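Long-range contacts in tubulin binding cofactor C (Leishmania major, PDB 5AJ8), which probably acts as a chaperone in tubulin folding, this chain being its C-terminal domain, which in relatives helps stimulate GTP hydrolysis by tubulin: residues C41-G46 and Y59-Q64; H63-K68 and S81-E86; Y76-S81 and A130-N135; V100-S105 and A114-W119. The protein carries 1 engineered substitution. All blocks are in the same frame, centred on the assembly; numbering follows the deposited sequence.

Contact 1 of 4, residues C41-G46 and Y59-Q64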
# COMPACT_ATOMS: atom_id res chain seq x y z
N CYS A 41 -0.46 -3.78 -5.18
CA CYS A 41 -1.70 -4.37 -4.68
C CYS A 41 -2.96 -3.78 -5.32
O CYS A 41 -3.18 -2.56 -5.29
CB CYS A 41 -1.84 -4.22 -3.16
SG CYS A 41 -0.36 -4.60 -2.18
N LEU A 42 -3.79 -4.65 -5.86
CA LEU A 42 -5.15 -4.27 -6.20
C LEU A 42 -5.86 -3.92 -4.86
O LEU A 42 -5.43 -4.33 -3.79
CB LEU A 42 -5.86 -5.40 -6.95
CG LEU A 42 -5.23 -5.85 -8.27
CD1 LEU A 42 -6.05 -6.95 -8.92
CD2 LEU A 42 -5.05 -4.68 -9.24
N PRO A 43 -6.92 -3.10 -4.93
CA PRO A 43 -7.57 -2.68 -3.68
C PRO A 43 -7.99 -3.85 -2.79
O PRO A 43 -8.55 -4.79 -3.28
CB PRO A 43 -8.79 -1.87 -4.18
CG PRO A 43 -8.36 -1.34 -5.52
CD PRO A 43 -7.50 -2.42 -6.10
N ILE A 44 -7.68 -3.77 -1.49
CA ILE A 44 -8.04 -4.78 -0.50
C ILE A 44 -9.22 -4.27 0.32
O ILE A 44 -9.17 -3.16 0.85
CB ILE A 44 -6.86 -5.01 0.45
CG1 ILE A 44 -5.56 -5.29 -0.33
CG2 ILE A 44 -7.16 -6.12 1.43
CD1 ILE A 44 -5.65 -6.50 -1.22
N ALA A 45 -10.29 -5.05 0.39
CA ALA A 45 -11.50 -4.65 1.07
C ALA A 45 -11.40 -5.13 2.50
O ALA A 45 -12.19 -5.95 2.95
CB ALA A 45 -12.74 -5.23 0.38
N GLY A 46 -10.40 -4.62 3.20
CA GLY A 46 -10.07 -5.04 4.58
C GLY A 46 -8.70 -4.50 4.95
O GLY A 46 -8.25 -3.51 4.38
N TYR A 59 2.36 -0.09 -3.40
CA TYR A 59 1.18 0.61 -3.88
C TYR A 59 -0.01 -0.18 -3.38
O TYR A 59 -0.20 -1.30 -3.79
CB TYR A 59 1.17 0.70 -5.41
CG TYR A 59 2.40 1.40 -6.00
CD1 TYR A 59 3.60 0.74 -6.13
CD2 TYR A 59 2.36 2.74 -6.38
CE1 TYR A 59 4.72 1.37 -6.63
CE2 TYR A 59 3.48 3.39 -6.88
CZ TYR A 59 4.67 2.69 -7.01
OH TYR A 59 5.80 3.30 -7.55
N VAL A 60 -0.78 0.39 -2.47
CA VAL A 60 -1.88 -0.36 -1.84
C VAL A 60 -3.08 0.54 -1.51
O VAL A 60 -2.91 1.68 -1.01
CB VAL A 60 -1.39 -1.07 -0.53
CG1 VAL A 60 -0.80 -0.08 0.45
CG2 VAL A 60 -2.47 -1.93 0.10
N ALA A 61 -4.26 0.03 -1.80
CA ALA A 61 -5.50 0.57 -1.28
C ALA A 61 -6.09 -0.42 -0.29
O ALA A 61 -6.09 -1.63 -0.56
CB ALA A 61 -6.48 0.85 -2.42
N CYS A 62 -6.64 0.08 0.82
CA CYS A 62 -7.16 -0.76 1.89
C CYS A 62 -8.03 0.02 2.87
O CYS A 62 -8.09 1.24 2.82
CB CYS A 62 -6.01 -1.45 2.62
SG CYS A 62 -4.77 -0.32 3.28
N HIS A 63 -8.75 -0.70 3.72
CA HIS A 63 -9.56 -0.09 4.79
C HIS A 63 -8.73 0.34 6.00
O HIS A 63 -8.94 1.45 6.58
CB HIS A 63 -10.60 -1.09 5.27
CG HIS A 63 -11.63 -1.40 4.26
ND1 HIS A 63 -12.77 -2.12 4.57
CD2 HIS A 63 -11.71 -1.11 2.94
CE1 HIS A 63 -13.49 -2.27 3.47
NE2 HIS A 63 -12.86 -1.67 2.47
N GLN A 64 -7.79 -0.53 6.39
CA GLN A 64 -6.80 -0.24 7.43
C GLN A 64 -5.41 -0.66 6.96
O GLN A 64 -5.29 -1.65 6.25
CB GLN A 64 -7.14 -0.96 8.72
CG GLN A 64 -8.49 -0.59 9.31
CD GLN A 64 -9.60 -1.52 8.87
OE1 GLN A 64 -9.36 -2.59 8.34
NE2 GLN A 64 -10.83 -1.08 9.03
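His63 lays its imidazole against the peptide that joins Ala45 to Gly46. Its CB starts 3.5 Å from Gly46 O. CG is anti to the carbonyl carbon of its own residue (chi1 -67°) and comes within 3.6 Å of Gly46 N. ND1 and CD2 both lie near Gly46 N as well, and CE1 meets Ala45 C. At the tip, NE2 is 3.6 Å from Ala45 CA and hydrogen-bonds to Gly124 O, which ties the ring to the chain beyond helix 116-122. Gly46 N and Ala45 C both lie over the centre of the same ring face, and Gly46 CA makes a CH-pi contact there. Ala45 is the centre of an inverse gamma turn, with a weak bond from Gly46 N to Ile44 O, and this turn presents its peptide to the ring.

The backbones are joined by three hydrogen bonds. Cys41 N gives a bond of 2.9 Å to Tyr59 O. Ile44 N reaches Ala61 O at 2.8 Å. His63 N bonds to Gly46 O at 2.9 Å. Between these, Ala61 CB packs on Pro43 CB at 4.0 Å, and Cys41 SG rests against Val60 CB. Here the end of strand 38-41 and the turn after it run beside strand 56-62. Such stacking of successive coils is characteristic of the parallel beta-helix of the cofactor C family.

Contact 2 of 4, residues H63-K68 and S81-E86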
# COMPACT_ATOMS: atom_id res chain seq x y z
N HIS A 63 -8.75 -0.70 3.72
CA HIS A 63 -9.56 -0.09 4.79
C HIS A 63 -8.73 0.34 6.00
O HIS A 63 -8.94 1.45 6.58
CB HIS A 63 -10.60 -1.09 5.27
CG HIS A 63 -11.63 -1.40 4.26
ND1 HIS A 63 -12.77 -2.12 4.57
CD2 HIS A 63 -11.71 -1.11 2.94
CE1 HIS A 63 -13.49 -2.27 3.47
NE2 HIS A 63 -12.86 -1.67 2.47
N GLN A 64 -7.79 -0.53 6.39
CA GLN A 64 -6.80 -0.24 7.43
C GLN A 64 -5.41 -0.66 6.96
O GLN A 64 -5.29 -1.65 6.25
CB GLN A 64 -7.14 -0.96 8.72
CG GLN A 64 -8.49 -0.59 9.31
CD GLN A 64 -9.60 -1.52 8.87
OE1 GLN A 64 -9.36 -2.59 8.34
NE2 GLN A 64 -10.83 -1.08 9.03
N LEU A 65 -4.40 0.11 7.35
CA LEU A 65 -3.02 -0.17 7.00
C LEU A 65 -2.17 -0.13 8.26
O LEU A 65 -2.19 0.84 9.00
CB LEU A 65 -2.48 0.84 5.98
CG LEU A 65 -1.02 0.68 5.53
CD1 LEU A 65 -0.74 -0.70 4.96
CD2 LEU A 65 -0.62 1.73 4.50
N ARG A 66 -1.45 -1.21 8.53
CA ARG A 66 -0.52 -1.24 9.65
C ARG A 66 0.85 -1.77 9.25
O ARG A 66 0.96 -2.79 8.57
CB ARG A 66 -1.09 -2.03 10.82
CG ARG A 66 -0.16 -2.05 12.03
CD ARG A 66 -0.91 -2.12 13.35
NE ARG A 66 -0.03 -2.08 14.53
CZ ARG A 66 -0.47 -1.91 15.77
NH1 ARG A 66 -1.77 -1.72 16.03
NH2 ARG A 66 0.37 -1.93 16.78
N LEU A 67 1.88 -1.09 9.68
CA LEU A 67 3.26 -1.51 9.39
C LEU A 67 4.07 -1.66 10.69
O LEU A 67 4.00 -0.82 11.58
CB LEU A 67 3.95 -0.52 8.46
CG LEU A 67 3.34 -0.43 7.05
CD1 LEU A 67 2.54 0.84 6.92
CD2 LEU A 67 4.44 -0.43 6.01
N LYS A 68 4.83 -2.75 10.78
CA LYS A 68 5.63 -3.03 11.96
C LYS A 68 7.03 -3.47 11.55
O LYS A 68 7.18 -4.35 10.73
CB LYS A 68 4.99 -4.11 12.82
CG LYS A 68 5.82 -4.46 14.05
CD LYS A 68 5.07 -5.33 15.04
CE LYS A 68 5.91 -5.53 16.29
NZ LYS A 68 5.25 -6.49 17.21
N SER A 81 -8.68 4.70 6.62
CA SER A 81 -8.32 5.24 7.93
C SER A 81 -6.85 5.69 7.97
O SER A 81 -6.11 5.48 7.02
CB SER A 81 -8.65 4.22 9.05
OG SER A 81 -8.07 2.93 8.80
N THR A 82 -6.43 6.33 9.05
CA THR A 82 -5.03 6.71 9.20
C THR A 82 -4.08 5.48 9.33
O THR A 82 -4.26 4.65 10.19
CB THR A 82 -4.91 7.67 10.41
OG1 THR A 82 -5.63 8.86 10.11
CG2 THR A 82 -3.46 8.01 10.68
N PRO A 83 -3.09 5.36 8.44
CA PRO A 83 -2.09 4.29 8.60
C PRO A 83 -1.39 4.35 9.95
O PRO A 83 -1.15 5.46 10.47
CB PRO A 83 -1.11 4.57 7.46
CG PRO A 83 -1.94 5.26 6.41
CD PRO A 83 -2.90 6.11 7.19
N ILE A 84 -1.13 3.19 10.54
CA ILE A 84 -0.42 3.08 11.82
C ILE A 84 0.96 2.48 11.55
O ILE A 84 1.07 1.46 10.87
CB ILE A 84 -1.19 2.17 12.82
CG1 ILE A 84 -2.56 2.77 13.16
CG2 ILE A 84 -0.40 1.99 14.10
CD1 ILE A 84 -3.46 1.91 14.03
N ILE A 85 2.00 3.08 12.12
CA ILE A 85 3.32 2.46 12.10
C ILE A 85 3.83 2.19 13.50
O ILE A 85 3.38 2.81 14.47
CB ILE A 85 4.35 3.28 11.31
CG1 ILE A 85 4.56 4.67 11.90
CG2 ILE A 85 3.92 3.40 9.86
CD1 ILE A 85 5.71 5.43 11.26
N GLU A 86 4.75 1.24 13.59
CA GLU A 86 5.30 0.78 14.85
C GLU A 86 6.70 0.21 14.62
O GLU A 86 6.87 -0.71 13.82
CB GLU A 86 4.43 -0.31 15.45
CG GLU A 86 4.89 -0.76 16.82
CD GLU A 86 4.12 -1.95 17.38
OE1 GLU A 86 3.19 -2.47 16.70
OE2 GLU A 86 4.44 -2.35 18.53
O HOH W 1 -5.38 2.25 9.15
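From Arg66 to Lys68 the backbone pairs in parallel with Ile84 to Glu86, the axes of strands 64-68 and 84-86 lying 4.8 Å apart. Leu65 O accepts from Ile84 N, and Ile84 O accepts from Leu67 N. The next bond, from Glu86 N to Leu67 O, is weak. Before the strands pair, Ser81 OG donates to His63 O over 2.8 Å, on a lone pair. A water accepts from Leu65 N and donates to Ser81 OG and Thr82 O, bridging the chains where Gln64 and Ser81 lie farther apart.

Arg66, Lys68, Ile84 and Glu86 share one face of the sheet. Glu86 is modelled in two conformers, so its carboxylate contacts are doubtful. In one of them Arg66 NH2 forms a salt bridge with Glu86 OE1 at 2.9 Å. The guanidinium and carboxylate planes are 60° apart. Glu86 CG is anti to the backbone N (chi1 -176°), and the chain runs extended beside Lys68 in the same direction, with Lys68 CD 3.8 Å from Glu86 OE1. Ile84 CG2 lies 4.0 Å above the Arg66 guanidinium, toward its rim.

On the other face, Leu67 CD1 touches Ile85 CG2 at 4.1 Å. Leu65 CD2 meets Pro83 CB at the same distance. Strand 64-68 lies between strands 47-51 and 84-86. Leu65 and Leu67 point into the core against strand 73-79, while strand 140-141 follows 84-86 in the sheet.

Contact 3 of 4, residues Y76-S81 and A130-N135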
# COMPACT_ATOMS: atom_id res chain seq x y z
N TYR A 76 2.67 4.13 -1.23
CA TYR A 76 1.69 4.85 -2.04
C TYR A 76 0.29 4.32 -1.72
O TYR A 76 -0.09 3.22 -2.15
CB TYR A 76 2.02 4.72 -3.53
CG TYR A 76 3.37 5.34 -3.89
CD1 TYR A 76 4.55 4.60 -3.79
CD2 TYR A 76 3.46 6.65 -4.29
CE1 TYR A 76 5.79 5.17 -4.12
CE2 TYR A 76 4.66 7.22 -4.62
CZ TYR A 76 5.83 6.49 -4.54
OH TYR A 76 7.02 7.11 -4.85
N VAL A 77 -0.46 5.10 -0.98
CA VAL A 77 -1.53 4.60 -0.16
C VAL A 77 -2.87 5.32 -0.40
O VAL A 77 -2.93 6.56 -0.47
CB VAL A 77 -1.12 4.77 1.33
CG1 VAL A 77 -2.27 4.47 2.27
CG2 VAL A 77 0.07 3.88 1.65
N TRP A 78 -3.94 4.53 -0.51
CA TRP A 78 -5.32 5.04 -0.39
C TRP A 78 -5.97 4.22 0.71
O TRP A 78 -6.28 3.05 0.54
CB TRP A 78 -6.09 4.90 -1.71
CG TRP A 78 -7.40 5.72 -1.80
CD1 TRP A 78 -8.36 5.88 -0.83
CD2 TRP A 78 -7.87 6.46 -2.94
NE1 TRP A 78 -9.37 6.68 -1.29
CE2 TRP A 78 -9.10 7.04 -2.59
CE3 TRP A 78 -7.33 6.70 -4.20
CZ2 TRP A 78 -9.82 7.85 -3.48
CZ3 TRP A 78 -8.04 7.50 -5.08
CH2 TRP A 78 -9.26 8.08 -4.72
N CYS A 79 -6.16 4.85 1.86
CA CYS A 79 -6.65 4.17 3.04
C CYS A 79 -7.89 4.82 3.60
O CYS A 79 -7.93 6.03 3.71
CB CYS A 79 -5.57 4.18 4.12
SG CYS A 79 -5.89 2.96 5.42
N ALA A 80 -8.86 4.01 4.01
CA ALA A 80 -10.08 4.52 4.63
C ALA A 80 -9.81 5.08 6.01
O ALA A 80 -10.61 5.81 6.52
CB ALA A 80 -11.13 3.43 4.74
N SER A 81 -8.68 4.70 6.62
CA SER A 81 -8.32 5.24 7.93
C SER A 81 -6.85 5.69 7.97
O SER A 81 -6.11 5.48 7.02
CB SER A 81 -8.65 4.22 9.05
OG SER A 81 -8.07 2.93 8.80
N ALA A 130 -13.75 10.66 -1.77
CA ALA A 130 -13.33 12.08 -1.61
C ALA A 130 -12.64 12.36 -0.26
O ALA A 130 -11.58 12.98 -0.22
CB ALA A 130 -14.53 13.01 -1.75
N ARG A 131 -13.26 11.87 0.81
CA ARG A 131 -12.79 12.07 2.18
C ARG A 131 -11.54 11.26 2.53
O ARG A 131 -10.78 11.66 3.40
CB ARG A 131 -13.91 11.64 3.13
CG ARG A 131 -13.80 12.09 4.58
CD ARG A 131 -14.51 11.14 5.52
NE ARG A 131 -13.91 9.79 5.61
CZ ARG A 131 -14.58 8.63 5.64
NH1 ARG A 131 -15.91 8.60 5.60
NH2 ARG A 131 -13.91 7.47 5.72
N THR A 132 -11.37 10.09 1.91
CA THR A 132 -10.26 9.18 2.22
C THR A 132 -8.99 9.32 1.38
O THR A 132 -7.92 8.89 1.83
CB THR A 132 -10.74 7.72 2.18
OG1 THR A 132 -11.33 7.42 0.90
CG2 THR A 132 -11.76 7.47 3.33
N GLU A 133 -9.07 9.89 0.18
CA GLU A 133 -7.90 9.88 -0.72
C GLU A 133 -6.64 10.44 -0.05
O GLU A 133 -5.55 9.92 -0.26
CB GLU A 133 -8.15 10.60 -2.06
CG GLU A 133 -6.96 10.44 -3.02
CD GLU A 133 -7.23 10.90 -4.45
OE1 GLU A 133 -8.23 11.61 -4.66
OE2 GLU A 133 -6.44 10.55 -5.36
N GLN A 134 -6.84 11.49 0.75
CA GLN A 134 -5.75 12.24 1.38
C GLN A 134 -5.36 11.74 2.78
O GLN A 134 -4.58 12.39 3.45
CB GLN A 134 -6.06 13.76 1.37
CG GLN A 134 -6.19 14.33 -0.07
CD GLN A 134 -4.93 14.11 -0.95
OE1 GLN A 134 -4.98 13.50 -2.04
NE2 GLN A 134 -3.79 14.59 -0.45
N ASN A 135 -5.84 10.57 3.20
CA ASN A 135 -5.41 9.99 4.47
C ASN A 135 -3.93 9.62 4.52
O ASN A 135 -3.35 9.52 5.59
CB ASN A 135 -6.25 8.76 4.84
CG ASN A 135 -7.65 9.13 5.31
OD1 ASN A 135 -7.91 10.28 5.68
ND2 ASN A 135 -8.56 8.17 5.31
O HOH W 2 -4.37 8.10 -2.17
O HOH W 3 -5.34 7.55 1.64
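Trp78 and Glu133 make the tight part of the contact. Glu133 lies over one face of the indole, its chain extended beyond CG. CB is 3.5 Å from Trp78 CZ2. CG stands 3.6 Å from the centroid of the six-membered ring, nearly on its normal. The carboxylate continues over the rim, 11° from parallel to the ring, and OE2 goes on to a salt bridge with Arg97. At the ring edge, Trp78 NE1 donates in plane to Thr132 OG1 over 3.0 Å. That hydroxyl also bonds to Asp128 O. Thr132 CG2, anti to the carbonyl carbon, meets Ala80 CA at 3.6 Å. Asn135 ND2 donates to Cys79 O over 2.7 Å.

Elsewhere waters link the backbones. One water donates to both Val77 O and Glu133 O. A second accepts from Cys79 N and lies 2.9 Å from Thr132 O. The outer side is looser: Arg131, an exposed residue, brings NH2 only to 3.8 Å from Ala80 O.

The chemistry is therefore mixed. An indole is held both by its face and by its N-H, and polar backbone atoms at the end of strand 73-79 are met by an amide and waters. The negative charge above the ring is probably balanced by Arg97.

Contact 4 of 4, residues V100-S105 and A114-W119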
# COMPACT_ATOMS: atom_id res chain seq x y z
N VAL A 100 -0.01 4.51 -11.95
CA VAL A 100 -0.69 4.80 -13.20
C VAL A 100 -1.07 3.50 -13.90
O VAL A 100 -2.13 3.41 -14.51
CB VAL A 100 0.18 5.67 -14.14
CG1 VAL A 100 -0.56 5.94 -15.46
CG2 VAL A 100 0.52 7.02 -13.49
N GLY A 101 -0.24 2.48 -13.79
CA GLY A 101 -0.49 1.19 -14.46
C GLY A 101 -1.70 0.40 -14.01
O GLY A 101 -2.15 -0.50 -14.71
N LEU A 102 -2.24 0.71 -12.82
CA LEU A 102 -3.49 0.13 -12.36
C LEU A 102 -4.59 0.33 -13.41
O LEU A 102 -5.43 -0.55 -13.66
CB LEU A 102 -3.93 0.74 -11.03
CG LEU A 102 -5.29 0.28 -10.50
CD1 LEU A 102 -5.26 -1.21 -10.26
CD2 LEU A 102 -5.75 1.04 -9.25
N LEU A 103 -4.59 1.52 -14.01
CA LEU A 103 -5.64 1.89 -14.94
C LEU A 103 -5.58 1.10 -16.24
O LEU A 103 -6.61 0.97 -16.91
CB LEU A 103 -5.60 3.39 -15.20
CG LEU A 103 -5.70 4.22 -13.91
CD1 LEU A 103 -5.72 5.70 -14.26
CD2 LEU A 103 -6.92 3.88 -13.08
N SER A 104 -4.42 0.49 -16.53
CA SER A 104 -4.28 -0.46 -17.68
C SER A 104 -4.29 -1.92 -17.23
O SER A 104 -3.89 -2.82 -17.99
CB SER A 104 -2.98 -0.18 -18.43
OG SER A 104 -2.91 1.18 -18.79
N SER A 105 -4.75 -2.15 -16.00
CA SER A 105 -4.83 -3.47 -15.42
C SER A 105 -6.29 -3.86 -15.30
O SER A 105 -7.18 -3.04 -15.52
CB SER A 105 -4.18 -3.48 -14.03
OG SER A 105 -2.83 -3.01 -14.08
N ALA A 114 -11.60 3.41 -15.08
CA ALA A 114 -10.86 4.49 -15.72
C ALA A 114 -10.14 5.39 -14.73
O ALA A 114 -9.27 6.16 -15.13
CB ALA A 114 -11.82 5.31 -16.57
N THR A 115 -10.49 5.33 -13.45
CA THR A 115 -9.85 6.16 -12.42
C THR A 115 -9.55 5.35 -11.15
O THR A 115 -10.09 4.25 -10.93
CB THR A 115 -10.71 7.37 -12.02
OG1 THR A 115 -11.86 6.90 -11.29
CG2 THR A 115 -11.17 8.14 -13.25
N HIS A 116 -8.68 5.90 -10.31
CA HIS A 116 -8.32 5.23 -9.10
C HIS A 116 -9.48 5.25 -8.12
O HIS A 116 -9.72 4.26 -7.43
CB HIS A 116 -7.05 5.84 -8.49
CG HIS A 116 -5.81 5.55 -9.28
ND1 HIS A 116 -5.39 6.35 -10.32
CD2 HIS A 116 -4.89 4.56 -9.17
CE1 HIS A 116 -4.27 5.86 -10.82
NE2 HIS A 116 -3.94 4.78 -10.14
N ALA A 117 -10.23 6.34 -8.08
CA ALA A 117 -11.43 6.44 -7.22
C ALA A 117 -12.42 5.32 -7.52
O ALA A 117 -12.94 4.71 -6.60
CB ALA A 117 -12.12 7.79 -7.37
N GLU A 118 -12.64 5.03 -8.80
CA GLU A 118 -13.53 3.94 -9.20
C GLU A 118 -13.01 2.59 -8.75
O GLU A 118 -13.76 1.77 -8.23
CB GLU A 118 -13.71 3.92 -10.73
CG GLU A 118 -14.72 4.93 -11.26
CD GLU A 118 -14.68 5.05 -12.77
OE1 GLU A 118 -13.67 5.56 -13.31
OE2 GLU A 118 -15.65 4.62 -13.42
N TRP A 119 -11.73 2.34 -8.98
CA TRP A 119 -11.09 1.10 -8.52
C TRP A 119 -11.26 0.91 -7.01
O TRP A 119 -11.64 -0.16 -6.52
CB TRP A 119 -9.58 1.11 -8.82
CG TRP A 119 -9.19 0.49 -10.10
CD1 TRP A 119 -8.99 1.11 -11.29
CD2 TRP A 119 -8.93 -0.89 -10.32
NE1 TRP A 119 -8.64 0.19 -12.25
CE2 TRP A 119 -8.59 -1.05 -11.67
CE3 TRP A 119 -8.98 -2.02 -9.51
CZ2 TRP A 119 -8.26 -2.28 -12.22
CZ3 TRP A 119 -8.67 -3.24 -10.05
CH2 TRP A 119 -8.32 -3.37 -11.39
O HOH W 4 -8.47 -0.63 -15.33
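Trp119 and His116 each offer a ring face to a leucine. Leu102 CD1 sits 3.5 Å above the six-membered ring of Trp119, over its centre. CD2, the other branch, touches Trp119 CG at 3.6 Å and His116 CD2 at the same distance. Leu102 CG, anti to the backbone N (chi1 175°), itself lies against Trp119 CE2. Leu103 CD2 lies 4.0 Å above the His116 ring, offset toward its rim, and CD1 is 3.7 Å from His116 CE1. At the edge of that ring, near its plane, Val100 N is 4.3 Å from His116 NE2. At the edge of the indole, in its plane, are Ser105 O, Thr115 O and a water. The water accepts from Trp119 NE1 at 3.2 Å and is also near Leu103 O and Ser105 O. Tyr113 meets the indole edge-to-face.

No hydrogen bond joins the two segments directly. His116 NE2 bonds instead to Trp99 O, just before residues 100-105. Thr115 is the N-cap of helix 116-122: its OG1 accepts from Glu118 N at 3.2 Å. The result is an N-capped helix whose first turn packs its aromatic rings on leucines of 100-103, which have helical backbone angles, beside the coils of the beta-helix.

How the contacts relate
Contacts 1 and 2 follow one another along the chain and share His63 and Gln64, with centres about 11 Å apart. They join neighbouring coils at a corner and on one sheet. Contact 3 starts from the next strand of the sheet that holds 56-62. It shares Ser81 with contact 2, and Val60 N lies 2.9 Å from Tyr76 O. Contact 4 is nested in the loop that contact 3 closes. Helix 116-122 borders contacts 1 and 3: Pro43 CG is 3.6 Å from Trp119 O, and Trp78 CH2 is 3.7 Å from Ala117 CA. Leu102 CD1, in loop 100-105, is 3.6 Å from Leu42 CD2. Contacts 2 and 4, with centres about 23 Å apart, do not touch.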